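Putative cytoplasmic protein (PDB 4IQN) is of unknown function and belongs to an uncharacterised bacterial protein family, adopting a mixed helix-and-strand fold in a single chain. Local coordinates at residues L161-N172 and W192-E200. Residues are numbered along the deposited sequence; the frame is centred on the assembly and turned at random.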
loop_
_atom_site.group_PDB
_atom_site.type_symbol
_atom_site.label_atom_id
_atom_site.label_comp_id
_atom_site.label_asym_id
_atom_site.label_seq_id
_atom_site.Cartn_x
_atom_site.Cartn_y
_atom_site.Cartn_z
ATOM N N LEU A 161 1.921 -10.617 2.542
ATOM C CA LEU A 161 0.855 -9.926 3.281
ATOM C C LEU A 161 1.308 -9.718 4.716
ATOM O O LEU A 161 1.807 -10.641 5.378
ATOM C CB LEU A 161 -0.435 -10.675 3.288
ATOM C CG LEU A 161 -1.528 -10.369 2.303
ATOM C CD1 LEU A 161 -2.814 -10.689 3.042
ATOM C CD2 LEU A 161 -1.563 -8.991 1.682
ATOM N N ALA A 162 1.135 -8.504 5.167
ATOM C CA ALA A 162 1.670 -8.068 6.437
ATOM C C ALA A 162 0.537 -7.533 7.371
ATOM O O ALA A 162 -0.326 -8.329 7.807
ATOM C CB ALA A 162 2.798 -7.102 6.173
ATOM N N GLU A 163 0.512 -6.233 7.679
ATOM C CA GLU A 163 -0.516 -5.663 8.524
ATOM C C GLU A 163 -1.942 -5.916 7.995
ATOM O O GLU A 163 -2.157 -6.088 6.772
ATOM C CB GLU A 163 -0.284 -4.169 8.718
ATOM C CG GLU A 163 0.932 -3.754 9.534
ATOM C CD GLU A 163 2.255 -3.657 8.781
ATOM O OE1 GLU A 163 2.396 -4.114 7.628
ATOM O OE2 GLU A 163 3.217 -3.091 9.376
ATOM N N SER A 164 -2.879 -5.947 8.934
ATOM C CA SER A 164 -4.281 -6.213 8.668
ATOM C C SER A 164 -4.842 -5.111 7.748
ATOM O O SER A 164 -5.696 -5.410 6.922
ATOM C CB SER A 164 -5.118 -6.274 9.931
ATOM O OG SER A 164 -5.070 -5.073 10.695
ATOM N N SER A 165 -4.332 -3.886 7.895
ATOM C CA SER A 165 -4.767 -2.728 7.137
ATOM C C SER A 165 -3.831 -1.567 7.304
ATOM O O SER A 165 -2.928 -1.591 8.164
ATOM C CB SER A 165 -6.125 -2.283 7.651
ATOM O OG SER A 165 -6.066 -1.699 8.942
ATOM N N LEU A 166 -4.079 -0.503 6.524
ATOM C CA LEU A 166 -3.405 0.763 6.679
ATOM C C LEU A 166 -3.574 1.357 8.111
ATOM O O LEU A 166 -2.682 2.054 8.603
ATOM C CB LEU A 166 -3.907 1.769 5.617
ATOM C CG LEU A 166 -3.129 3.087 5.515
ATOM C CD1 LEU A 166 -1.662 2.843 5.219
ATOM C CD2 LEU A 166 -3.766 3.981 4.456
ATOM N N VAL A 167 -4.701 1.073 8.753
ATOM C CA VAL A 167 -4.937 1.502 10.123
ATOM C C VAL A 167 -3.887 0.892 11.064
ATOM O O VAL A 167 -3.232 1.620 11.803
ATOM C CB VAL A 167 -6.358 1.170 10.604
ATOM C CG1 VAL A 167 -6.591 1.555 12.060
ATOM C CG2 VAL A 167 -7.404 1.891 9.726
ATOM N N GLU A 168 -3.707 -0.406 11.007
ATOM C CA GLU A 168 -2.685 -1.062 11.823
ATOM C C GLU A 168 -1.283 -0.534 11.479
ATOM O O GLU A 168 -0.484 -0.245 12.375
ATOM C CB GLU A 168 -2.744 -2.575 11.647
ATOM C CG GLU A 168 -1.658 -3.311 12.435
ATOM C CD GLU A 168 -1.775 -4.812 12.464
ATOM O OE1 GLU A 168 -2.578 -5.406 11.704
ATOM O OE2 GLU A 168 -1.029 -5.433 13.271
ATOM N N TYR A 169 -0.993 -0.395 10.188
ATOM C CA TYR A 169 0.286 0.119 9.751
ATOM C C TYR A 169 0.561 1.486 10.385
ATOM O O TYR A 169 1.635 1.723 10.963
ATOM C CB TYR A 169 0.358 0.175 8.204
ATOM C CG TYR A 169 1.545 0.928 7.677
ATOM C CD1 TYR A 169 2.798 0.323 7.571
ATOM C CD2 TYR A 169 1.445 2.272 7.313
ATOM C CE1 TYR A 169 3.896 1.012 7.119
ATOM C CE2 TYR A 169 2.524 2.977 6.832
ATOM C CZ TYR A 169 3.767 2.359 6.733
ATOM O OH TYR A 169 4.872 3.061 6.284
ATOM N N LEU A 170 -0.407 2.401 10.303
ATOM C CA LEU A 170 -0.188 3.740 10.809
ATOM C C LEU A 170 -0.084 3.815 12.339
ATOM O O LEU A 170 0.725 4.605 12.861
ATOM C CB LEU A 170 -1.260 4.705 10.290
ATOM C CG LEU A 170 -1.084 5.036 8.820
ATOM C CD1 LEU A 170 -2.252 5.934 8.411
ATOM C CD2 LEU A 170 0.235 5.734 8.509
ATOM N N TYR A 171 -0.885 3.034 13.057
ATOM C CA TYR A 171 -0.761 3.009 14.519
ATOM C C TYR A 171 0.665 2.632 14.898
ATOM O O TYR A 171 1.249 3.193 15.854
ATOM C CB TYR A 171 -1.760 2.036 15.157
ATOM C CG TYR A 171 -3.076 2.668 15.560
ATOM C CD1 TYR A 171 -3.189 3.432 16.728
ATOM C CD2 TYR A 171 -4.196 2.532 14.777
ATOM C CE1 TYR A 171 -4.382 4.018 17.088
ATOM C CE2 TYR A 171 -5.411 3.110 15.152
ATOM C CZ TYR A 171 -5.504 3.860 16.298
ATOM O OH TYR A 171 -6.716 4.452 16.672
ATOM N N ASN A 172 1.223 1.684 14.160
ATOM C CA ASN A 172 2.599 1.261 14.429
ATOM C C ASN A 172 3.600 2.390 14.096
ATOM O O ASN A 172 4.477 2.688 14.898
ATOM C CB ASN A 172 2.917 -0.054 13.745
ATOM C CG ASN A 172 2.343 -1.252 14.486
ATOM O OD1 ASN A 172 1.204 -1.688 14.283
ATOM N ND2 ASN A 172 3.127 -1.780 15.364
ATOM N N TRP A 192 -6.677 -7.591 15.180
ATOM C CA TRP A 192 -5.762 -7.465 14.059
ATOM C C TRP A 192 -5.208 -8.791 13.607
ATOM O O TRP A 192 -5.205 -9.085 12.406
ATOM C CB TRP A 192 -4.659 -6.463 14.334
ATOM C CG TRP A 192 -5.125 -5.013 14.392
ATOM C CD1 TRP A 192 -6.301 -4.485 13.878
ATOM C CD2 TRP A 192 -4.390 -3.911 14.908
ATOM N NE1 TRP A 192 -6.325 -3.135 14.064
ATOM C CE2 TRP A 192 -5.182 -2.751 14.716
ATOM C CE3 TRP A 192 -3.166 -3.786 15.600
ATOM C CZ2 TRP A 192 -4.756 -1.481 15.101
ATOM C CZ3 TRP A 192 -2.767 -2.545 15.995
ATOM C CH2 TRP A 192 -3.574 -1.392 15.774
ATOM N N LYS A 193 -4.728 -9.614 14.549
ATOM C CA LYS A 193 -4.224 -10.942 14.173
ATOM C C LYS A 193 -5.310 -11.769 13.474
ATOM O O LYS A 193 -5.038 -12.452 12.474
ATOM C CB LYS A 193 -3.576 -11.711 15.379
ATOM C CG LYS A 193 -2.413 -12.659 14.918
ATOM C CD LYS A 193 -1.025 -11.946 14.886
ATOM C CE LYS A 193 -0.004 -12.346 13.784
ATOM N NZ LYS A 193 0.445 -13.781 13.581
ATOM N N ALA A 194 -6.519 -11.704 13.988
ATOM C CA ALA A 194 -7.665 -12.439 13.434
ATOM C C ALA A 194 -7.960 -11.981 12.004
ATOM O O ALA A 194 -8.243 -12.806 11.157
ATOM C CB ALA A 194 -8.886 -12.254 14.279
ATOM N N GLN A 195 -7.881 -10.681 11.747
ATOM C CA GLN A 195 -8.107 -10.189 10.383
ATOM C C GLN A 195 -6.953 -10.586 9.447
ATOM O O GLN A 195 -7.186 -10.951 8.281
ATOM C CB GLN A 195 -8.360 -8.694 10.369
ATOM C CG GLN A 195 -8.769 -8.167 9.021
ATOM C CD GLN A 195 -10.135 -8.703 8.617
ATOM O OE1 GLN A 195 -11.101 -8.552 9.356
ATOM N NE2 GLN A 195 -10.218 -9.343 7.464
ATOM N N GLN A 196 -5.717 -10.536 9.931
ATOM C CA GLN A 196 -4.591 -10.992 9.148
ATOM C C GLN A 196 -4.748 -12.444 8.740
ATOM O O GLN A 196 -4.499 -12.803 7.595
ATOM C CB GLN A 196 -3.267 -10.822 9.909
ATOM C CG GLN A 196 -2.777 -9.405 10.084
ATOM C CD GLN A 196 -1.620 -9.356 11.059
ATOM O OE1 GLN A 196 -1.748 -9.747 12.207
ATOM N NE2 GLN A 196 -0.512 -8.971 10.598
ATOM N N LYS A 197 -5.123 -13.284 9.693
ATOM C CA LYS A 197 -5.386 -14.705 9.396
ATOM C C LYS A 197 -6.492 -14.869 8.326
ATOM O O LYS A 197 -6.327 -15.639 7.385
ATOM C CB LYS A 197 -5.720 -15.469 10.658
ATOM C CG LYS A 197 -5.751 -16.982 10.528
ATOM C CD LYS A 197 -5.767 -17.573 11.934
ATOM C CE LYS A 197 -5.938 -19.084 11.998
ATOM N NZ LYS A 197 -6.573 -19.470 13.301
HETATM N N MSE A 198 -7.587 -14.126 8.459
HETATM C CA MSE A 198 -8.670 -14.139 7.458
HETATM C C MSE A 198 -8.166 -13.718 6.092
HETATM O O MSE A 198 -8.535 -14.318 5.063
HETATM C CB MSE A 198 -9.788 -13.194 7.901
HETATM C CG MSE A 198 -10.777 -13.779 8.930
HETATM SE SE MSE A 198 -12.396 -12.620 9.156
HETATM C CE MSE A 198 -12.930 -12.775 7.253
ATOM N N ASN A 199 -7.350 -12.671 6.065
ATOM C CA ASN A 199 -6.862 -12.051 4.841
ATOM C C ASN A 199 -5.978 -13.043 4.123
ATOM O O ASN A 199 -6.107 -13.237 2.931
ATOM C CB ASN A 199 -6.089 -10.751 5.131
ATOM C CG ASN A 199 -6.980 -9.582 5.579
ATOM O OD1 ASN A 199 -8.191 -9.650 5.498
ATOM N ND2 ASN A 199 -6.369 -8.497 6.045
ATOM N N GLU A 200 -5.118 -13.728 4.872
ATOM C CA GLU A 200 -4.206 -14.688 4.281
ATOM C C GLU A 200 -4.914 -15.897 3.699
ATOM O O GLU A 200 -4.538 -16.385 2.606
ATOM C CB GLU A 200 -3.137 -15.064 5.307
ATOM C CG GLU A 200 -2.181 -13.878 5.542
ATOM C CD GLU A 200 -1.251 -14.074 6.742
ATOM O OE1 GLU A 200 -0.755 -15.218 6.878
ATOM O OE2 GLU A 200 -1.032 -13.097 7.534
HETATM O O HOH W 1 -1.702 -10.555 6.735
HETATM O O HOH W 2 -3.473 -8.695 6.199
HETATM O O HOH W 3 -8.151 -6.018 6.012
HETATM O O HOH W 4 -1.055 -7.863 14.190
#
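Glu168 lies along one face of the Trp192 indole where loop 162-165 and helix 166-174 meet helix 190-207. The loop links strand 158-161, an outermost strand of the four-stranded antiparallel sheet, to helix 166-174, with Ser165 at the N-cap position, its capping bonds weak. The two helical segments run at 136°, nearer antiparallel than parallel, but their axes come no closer than 11.8 Å, so side chains and the connecting loop make the contact. Followed outward, Glu168 CB sits over the centre of the indole, and CG makes a CH-pi contact, 3.8 Å from the centroid of the Trp192 six-membered ring. CD continues over the ring system, the carboxylate stacking nearly parallel to the indole. With CG anti to the backbone N (chi1 178°) and the chain extended beyond it, the acid reaches back to the loop before its own helix. There Glu168 OE1 accepts from Ser164 N at 2.8 Å and from Ser164 OG at 2.7 Å; two donors on opposite faces should restrain the carboxylate's rotation about CG-CD. OE2 takes a hydrogen bond from a water that also donates to Gln196 OE1. Beyond Glu168, Tyr171 CB packs against Trp192 CH2, while the phenol ring sits oblique to the indole and its hydroxyl is hydrogen-bonded to Ser7 O. At the other end, Leu161, the last residue of strand 158-161, touches Asn199 CB with its CD1 at 3.9 Å. Gln196 NE2 donates directly to Ala162 O across the contact, 2.9 Å and nearly straight at 172°, from above the carbonyl plane.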